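Local coordinates for protein 4-hydroxybenzoyl-CoA thioesterase (PDB 5WH9) that probably hydrolyses aromatic acyl-coenzyme A thioesters such as gentisyl-coenzyme A, using a hotdog fold, at residues Asn25-Lys28 / Trp29-Glu32; Ala66-Leu69 / Phe70-Val74. All coordinates share one frame; numbering follows the deposited sequence.

Interaction 1: Asn25-Lys28 / Trp29-Glu32; sequences NYYK and WMDE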
ATOM      1  N   ASN B  25      -6.093  -5.731  -1.195  1.00 11.25           N
ATOM      2  CA  ASN B  25      -6.905  -4.548  -1.080  1.00 13.78           C
ATOM      3  C   ASN B  25      -8.326  -4.808  -0.593  1.00 13.87           C
ATOM      4  O   ASN B  25      -8.900  -3.950  -0.013  1.00 13.00           O
ATOM      5  CB  ASN B  25      -6.923  -3.728  -2.361  1.00 13.37           C
ATOM      6  CG  ASN B  25      -5.575  -3.148  -2.687  1.00 13.82           C
ATOM      7  OD1 ASN B  25      -4.995  -3.461  -3.669  1.00 14.84           O
ATOM      8  ND2 ASN B  25      -5.078  -2.355  -1.823  1.00 15.12           N
ATOM      9  N   TYR B  26      -8.868  -5.986  -0.887  1.00  9.48           N
ATOM     10  CA  TYR B  26     -10.212  -6.283  -0.411  1.00 12.65           C
ATOM     11  C   TYR B  26     -10.261  -6.218   1.126  1.00 11.56           C
ATOM     12  O   TYR B  26     -11.285  -5.862   1.714  1.00 10.87           O
ATOM     13  CB  TYR B  26     -10.671  -7.659  -0.889  1.00 12.62           C
ATOM     14  CG  TYR B  26     -10.977  -7.759  -2.360  1.00 15.10           C
ATOM     15  CD1 TYR B  26      -9.960  -7.868  -3.287  1.00 16.40           C
ATOM     16  CD2 TYR B  26     -12.291  -7.785  -2.823  1.00 16.69           C
ATOM     17  CE1 TYR B  26     -10.224  -7.972  -4.634  1.00 16.21           C
ATOM     18  CE2 TYR B  26     -12.575  -7.897  -4.176  1.00 13.65           C
ATOM     19  CZ  TYR B  26     -11.525  -7.986  -5.081  1.00 20.09           C
ATOM     20  OH  TYR B  26     -11.765  -8.110  -6.444  1.00 19.91           O
ATOM     21  N   TYR B  27      -9.157  -6.578   1.774  1.00  7.34           N
ATOM     22  CA  TYR B  27      -9.079  -6.531   3.238  1.00  9.39           C
ATOM     23  C   TYR B  27      -8.951  -5.099   3.735  1.00 10.98           C
ATOM     24  O   TYR B  27      -9.533  -4.749   4.758  1.00 13.86           O
ATOM     25  CB  TYR B  27      -7.934  -7.420   3.745  1.00 10.08           C
ATOM     26  CG  TYR B  27      -8.134  -8.855   3.307  1.00  8.60           C
ATOM     27  CD1 TYR B  27      -8.910  -9.722   4.067  1.00  8.14           C
ATOM     28  CD2 TYR B  27      -7.607  -9.327   2.105  1.00  9.06           C
ATOM     29  CE1 TYR B  27      -9.131 -11.034   3.672  1.00  7.27           C
ATOM     30  CE2 TYR B  27      -7.844 -10.655   1.679  1.00  8.68           C
ATOM     31  CZ  TYR B  27      -8.612 -11.493   2.484  1.00  5.60           C
ATOM     32  OH  TYR B  27      -8.840 -12.812   2.126  1.00 12.49           O
ATOM     33  N   LYS B  28      -8.200  -4.283   2.994  1.00 12.14           N
ATOM     34  CA  LYS B  28      -8.084  -2.851   3.238  1.00 13.17           C
ATOM     35  C   LYS B  28      -9.484  -2.239   3.191  1.00 16.09           C
ATOM     36  O   LYS B  28      -9.873  -1.450   4.060  1.00 11.84           O
ATOM     37  CB  LYS B  28      -7.155  -2.233   2.166  1.00 16.21           C
ATOM     38  CG  LYS B  28      -7.097  -0.705   2.021  1.00 16.30           C
ATOM     39  CD  LYS B  28      -6.713  -0.332   0.555  1.00 24.21           C
ATOM     40  CE  LYS B  28      -6.169   1.100   0.356  1.00 38.48           C
ATOM     41  NZ  LYS B  28      -7.112   2.273   0.595  1.00 30.17           N
ATOM     42  N   TRP B  29     -10.257  -2.628   2.184  1.00 12.28           N
ATOM     43  CA  TRP B  29     -11.586  -2.054   2.028  1.00 13.79           C
ATOM     44  C   TRP B  29     -12.519  -2.517   3.138  1.00 12.03           C
ATOM     45  O   TRP B  29     -13.334  -1.728   3.603  1.00 11.72           O
ATOM     46  CB  TRP B  29     -12.165  -2.360   0.643  1.00 13.70           C
ATOM     47  CG  TRP B  29     -11.482  -1.610  -0.452  1.00 11.29           C
ATOM     48  CD1 TRP B  29     -11.081  -0.306  -0.429  1.00 13.09           C
ATOM     49  CD2 TRP B  29     -11.110  -2.124  -1.735  1.00 11.86           C
ATOM     50  NE1 TRP B  29     -10.481   0.018  -1.619  1.00 14.65           N
ATOM     51  CE2 TRP B  29     -10.485  -1.082  -2.436  1.00 10.89           C
ATOM     52  CE3 TRP B  29     -11.237  -3.374  -2.356  1.00 11.48           C
ATOM     53  CZ2 TRP B  29     -10.002  -1.244  -3.735  1.00  9.20           C
ATOM     54  CZ3 TRP B  29     -10.760  -3.529  -3.623  1.00  9.58           C
ATOM     55  CH2 TRP B  29     -10.148  -2.475  -4.303  1.00 11.04           C
ATOM     56  N   MET B  30     -12.398  -3.774   3.577  1.00 14.80           N
ATOM     57  CA  MET B  30     -13.179  -4.241   4.722  1.00 15.16           C
ATOM     58  C   MET B  30     -12.777  -3.504   5.979  1.00 18.14           C
ATOM     59  O   MET B  30     -13.623  -3.095   6.780  1.00 19.36           O
ATOM     60  CB  MET B  30     -13.022  -5.738   4.947  1.00 17.34           C
ATOM     61  CG  MET B  30     -13.821  -6.563   3.968  1.00 15.09           C
ATOM     62  SD  MET B  30     -13.759  -8.335   4.310  1.00 24.82           S
ATOM     63  CE  MET B  30     -11.989  -8.607   4.343  1.00 14.29           C
ATOM     64  N   ASP B  31     -11.482  -3.310   6.157  1.00 14.69           N
ATOM     65  CA  ASP B  31     -11.057  -2.524   7.300  1.00 13.92           C
ATOM     66  C   ASP B  31     -11.723  -1.136   7.243  1.00 14.81           C
ATOM     67  O   ASP B  31     -12.219  -0.631   8.256  1.00 15.61           O
ATOM     68  CB  ASP B  31      -9.542  -2.410   7.343  1.00 13.09           C
ATOM     69  CG  ASP B  31      -9.059  -1.741   8.595  1.00 14.17           C
ATOM     70  OD1 ASP B  31      -8.911  -2.423   9.623  1.00 20.20           O
ATOM     71  OD2 ASP B  31      -8.832  -0.523   8.557  1.00 17.46           O
ATOM     72  N   GLU B  32     -11.755  -0.528   6.061  1.00  9.92           N
ATOM     73  CA  GLU B  32     -12.381   0.780   5.925  1.00 12.17           C
ATOM     74  C   GLU B  32     -13.885   0.698   6.173  1.00 11.71           C
ATOM     75  O   GLU B  32     -14.460   1.554   6.835  1.00  8.92           O
ATOM     76  CB  GLU B  32     -12.116   1.370   4.545  1.00  9.63           C
ATOM     77  CG  GLU B  32     -10.645   1.481   4.243  1.00 13.82           C
ATOM     78  CD  GLU B  32     -10.346   2.009   2.846  1.00 11.10           C
ATOM     79  OE1 GLU B  32     -11.276   2.462   2.134  1.00 12.41           O
ATOM     80  OE2 GLU B  32      -9.168   1.960   2.464  1.00  9.67           O
TER
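W29 lies against both N25 and Y26, a compact example of how one turn of helix brings residues three and four apart into contact. CB of N25 stands over the six-membered ring of W29, 4.0 Å from its centroid and 13° off the normal, a CH-pi contact. The carbonyl oxygen of N25 reaches the same indole, 3.1 Å above its plane toward the rim, while also accepting the backbone N-H of W29. On Y26 the geometry is reversed: the indole turns its edge to the phenol face, with centroids 5.7 Å apart and planes at 73°, and CZ3 is the atom over that face. The next pair is Y27 with M30. Their side chains run side by side, and the bend at chi3 of M30 (-54°) brings its CE to 3.3 Å from CD1 of Y27, neither squarely over the ring nor at its edge. On the polar flank, K28 has CG anti to its backbone N and turns only at its last torsion, where NZ meets OE2 of E32 at 2.8 Å nearly along the C-O bond, forming an i to i+4 salt bridge. E32 is also held through OE1 by Y6 OH; the neighbouring D31 has its own salt bridge, from OD1 to R108. Beneath these side chains run four consecutive i to i+4 backbone bonds, N25 to W29 through K28 to E32, which fix the spacing. Further out, F8 stacks on W29, F64 and F94 meet Y26 edge-to-face, and Y27 stacks on Y27 of a second subunit. This is the first part of helix 25-40, the long central helix that the curved antiparallel sheet wraps in the hotdog fold, here also meeting other subunits.

Interaction 2: Ala66-Leu69 / Phe70-Val74; sequences APLL and FADHV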
ATOM      1  N   ALA B  66     -15.920 -12.362  -8.770  1.00 29.67           N
ATOM      2  CA  ALA B  66     -15.628 -11.661 -10.020  1.00 30.18           C
ATOM      3  C   ALA B  66     -14.614 -10.530  -9.820  1.00 23.04           C
ATOM      4  O   ALA B  66     -14.523  -9.950  -8.735  1.00 19.02           O
ATOM      5  CB  ALA B  66     -16.910 -11.125 -10.639  1.00 29.38           C
ATOM      6  N   PRO B  67     -13.849 -10.205 -10.857  1.00 36.71           N
ATOM      7  CA  PRO B  67     -12.794  -9.183 -10.751  1.00 35.23           C
ATOM      8  C   PRO B  67     -13.253  -7.719 -10.613  1.00 33.21           C
ATOM      9  O   PRO B  67     -14.249  -7.317 -11.216  1.00 36.52           O
ATOM     10  CB  PRO B  67     -12.014  -9.358 -12.058  1.00 38.75           C
ATOM     11  CG  PRO B  67     -13.014  -9.909 -13.016  1.00 44.94           C
ATOM     12  CD  PRO B  67     -13.914 -10.797 -12.205  1.00 40.41           C
ATOM     13  N   LEU B  68     -12.505  -6.941  -9.829  1.00 23.84           N
ATOM     14  CA  LEU B  68     -12.594  -5.492  -9.799  1.00 18.55           C
ATOM     15  C   LEU B  68     -11.427  -4.956 -10.618  1.00 19.24           C
ATOM     16  O   LEU B  68     -10.337  -5.520 -10.602  1.00 11.93           O
ATOM     17  CB  LEU B  68     -12.517  -4.985  -8.364  1.00 16.80           C
ATOM     18  CG  LEU B  68     -13.653  -5.360  -7.409  1.00 19.63           C
ATOM     19  CD1 LEU B  68     -13.394  -4.919  -5.968  1.00 21.91           C
ATOM     20  CD2 LEU B  68     -14.992  -4.816  -7.912  1.00 16.98           C
ATOM     21  N   LEU B  69     -11.994  -3.994 -11.194  1.00 31.07           N
ATOM     22  CA  LEU B  69     -11.152  -3.365 -12.197  1.00 25.74           C
ATOM     23  C   LEU B  69     -10.957  -1.898 -11.864  1.00 28.33           C
ATOM     24  O   LEU B  69     -11.715  -1.324 -11.086  1.00 31.49           O
ATOM     25  CB  LEU B  69     -11.767  -3.507 -13.583  1.00 28.06           C
ATOM     26  CG  LEU B  69     -12.104  -4.897 -14.128  1.00 31.02           C
ATOM     27  CD1 LEU B  69     -12.827  -4.764 -15.478  1.00 29.85           C
ATOM     28  CD2 LEU B  69     -10.859  -5.750 -14.277  1.00 25.83           C
ATOM     29  N   PHE B  70      -9.929  -1.300 -12.450  1.00 20.42           N
ATOM     30  CA  PHE B  70      -9.681   0.124 -12.265  1.00 21.45           C
ATOM     31  C   PHE B  70     -10.915   0.972 -12.590  1.00 18.89           C
ATOM     32  O   PHE B  70     -11.538   0.825 -13.645  1.00 22.19           O
ATOM     33  CB  PHE B  70      -8.467   0.556 -13.091  1.00 19.23           C
ATOM     34  CG  PHE B  70      -8.258   2.042 -13.141  1.00 18.43           C
ATOM     35  CD1 PHE B  70      -8.423   2.820 -12.016  1.00 19.45           C
ATOM     36  CD2 PHE B  70      -7.892   2.660 -14.326  1.00 20.49           C
ATOM     37  CE1 PHE B  70      -8.226   4.183 -12.071  1.00 20.30           C
ATOM     38  CE2 PHE B  70      -7.697   4.009 -14.385  1.00 17.76           C
ATOM     39  CZ  PHE B  70      -7.859   4.774 -13.263  1.00 20.73           C
ATOM     40  N   ALA B  71     -11.274   1.833 -11.640  1.00 21.83           N
ATOM     41  CA  ALA B  71     -12.357   2.818 -11.771  1.00 19.63           C
ATOM     42  C   ALA B  71     -13.718   2.252 -11.437  1.00 16.15           C
ATOM     43  O   ALA B  71     -14.706   2.976 -11.445  1.00 19.23           O
ATOM     44  CB  ALA B  71     -12.369   3.500 -13.156  1.00 15.96           C
ATOM     45  N   ASP B  72     -13.778   0.965 -11.130  1.00 16.94           N
ATOM     46  CA  ASP B  72     -15.040   0.393 -10.688  1.00 17.34           C
ATOM     47  C   ASP B  72     -15.592   1.188  -9.512  1.00 15.96           C
ATOM     48  O   ASP B  72     -14.830   1.612  -8.641  1.00 13.81           O
ATOM     49  CB  ASP B  72     -14.880  -1.073 -10.300  1.00 18.93           C
ATOM     50  CG  ASP B  72     -14.976  -1.988 -11.482  1.00 22.13           C
ATOM     51  OD1 ASP B  72     -15.341  -1.477 -12.566  1.00 20.24           O
ATOM     52  OD2 ASP B  72     -14.695  -3.201 -11.332  1.00 21.05           O
ATOM     53  N   HIS B  73     -16.902   1.430  -9.529  1.00 18.13           N
ATOM     54  CA  HIS B  73     -17.610   1.969  -8.372  1.00 22.88           C
ATOM     55  C   HIS B  73     -18.069   0.758  -7.586  1.00 20.29           C
ATOM     56  O   HIS B  73     -18.560  -0.209  -8.168  1.00 16.02           O
ATOM     57  CB  HIS B  73     -18.845   2.766  -8.788  1.00 19.53           C
ATOM     58  CG  HIS B  73     -18.547   3.944  -9.660  1.00 32.66           C
ATOM     59  ND1 HIS B  73     -18.663   5.245  -9.215  1.00 39.43           N
ATOM     60  CD2 HIS B  73     -18.158   4.022 -10.955  1.00 31.65           C
ATOM     61  CE1 HIS B  73     -18.353   6.071 -10.198  1.00 43.58           C
ATOM     62  NE2 HIS B  73     -18.041   5.355 -11.264  1.00 40.66           N
ATOM     63  N   VAL B  74     -17.916   0.796  -6.269  1.00 11.83           N
ATOM     64  CA  VAL B  74     -18.216  -0.380  -5.474  1.00 14.47           C
ATOM     65  C   VAL B  74     -18.759   0.107  -4.174  1.00 10.04           C
ATOM     66  O   VAL B  74     -18.466   1.230  -3.750  1.00 16.78           O
ATOM     67  CB  VAL B  74     -16.920  -1.240  -5.213  1.00 13.91           C
ATOM     68  CG1 VAL B  74     -17.269  -2.616  -4.679  1.00 15.02           C
ATOM     69  CG2 VAL B  74     -16.100  -1.381  -6.478  1.00  9.55           C
TER
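L69 and D72 grip each other twice, across a type II beta turn whose corner residues are F70 and A71. The backbone N of D72 bonds to O of L69 at 3.1 Å, closing the turn; in return OD2 of D72 takes the backbone N-H of L69 at 2.8 Å, approached from above the carboxylate plane. D72 can do this because its CG is anti to its own carbonyl carbon (chi1 -85°), which swings the carboxylate back over the turn. OD2 also forms a salt bridge with K96, so this one oxygen serves two partners, and the second probably helps to balance its charge. At the corner, A71 takes the positive phi (85°) that the type II geometry requires there, and F70 has CG anti to its backbone N, sending the ring off the turn. L68 is inward-facing: its CD2 lies 3.8 Å from OD2 of D72 and 3.9 Å from CG2 of V74, joining the loop to V74 in the strand. The turn thus links strand 57-64 to strand 73-80. L68 packs on helix 25-40 and on I101 of strand 99-111, V74 pairs with F8 of strand 6-9, and the F70 ring meets F12 edge-to-face and H35 of a third subunit.

How the interactions relate
Interaction 1 is core packing, centred about 6 Å from the centre of the chain, whereas interaction 2 lies partly buried near the margin, about 17 Å from it. One relies on aromatic and apolar surfaces with a salt bridge at the flank; the other on one backbone bond across the turn and one from a backbone N-H to a carboxylate. They nevertheless touch, because L68 extends from the loop to helix 25-40: its CG lies 3.5 Å from OH of Y26, and its CD1 3.8 Å from CZ3 of W29. Both meet the third subunit, so the start of helix 25-40 and the turn preceding strand 73-80 share in the same assembly contact.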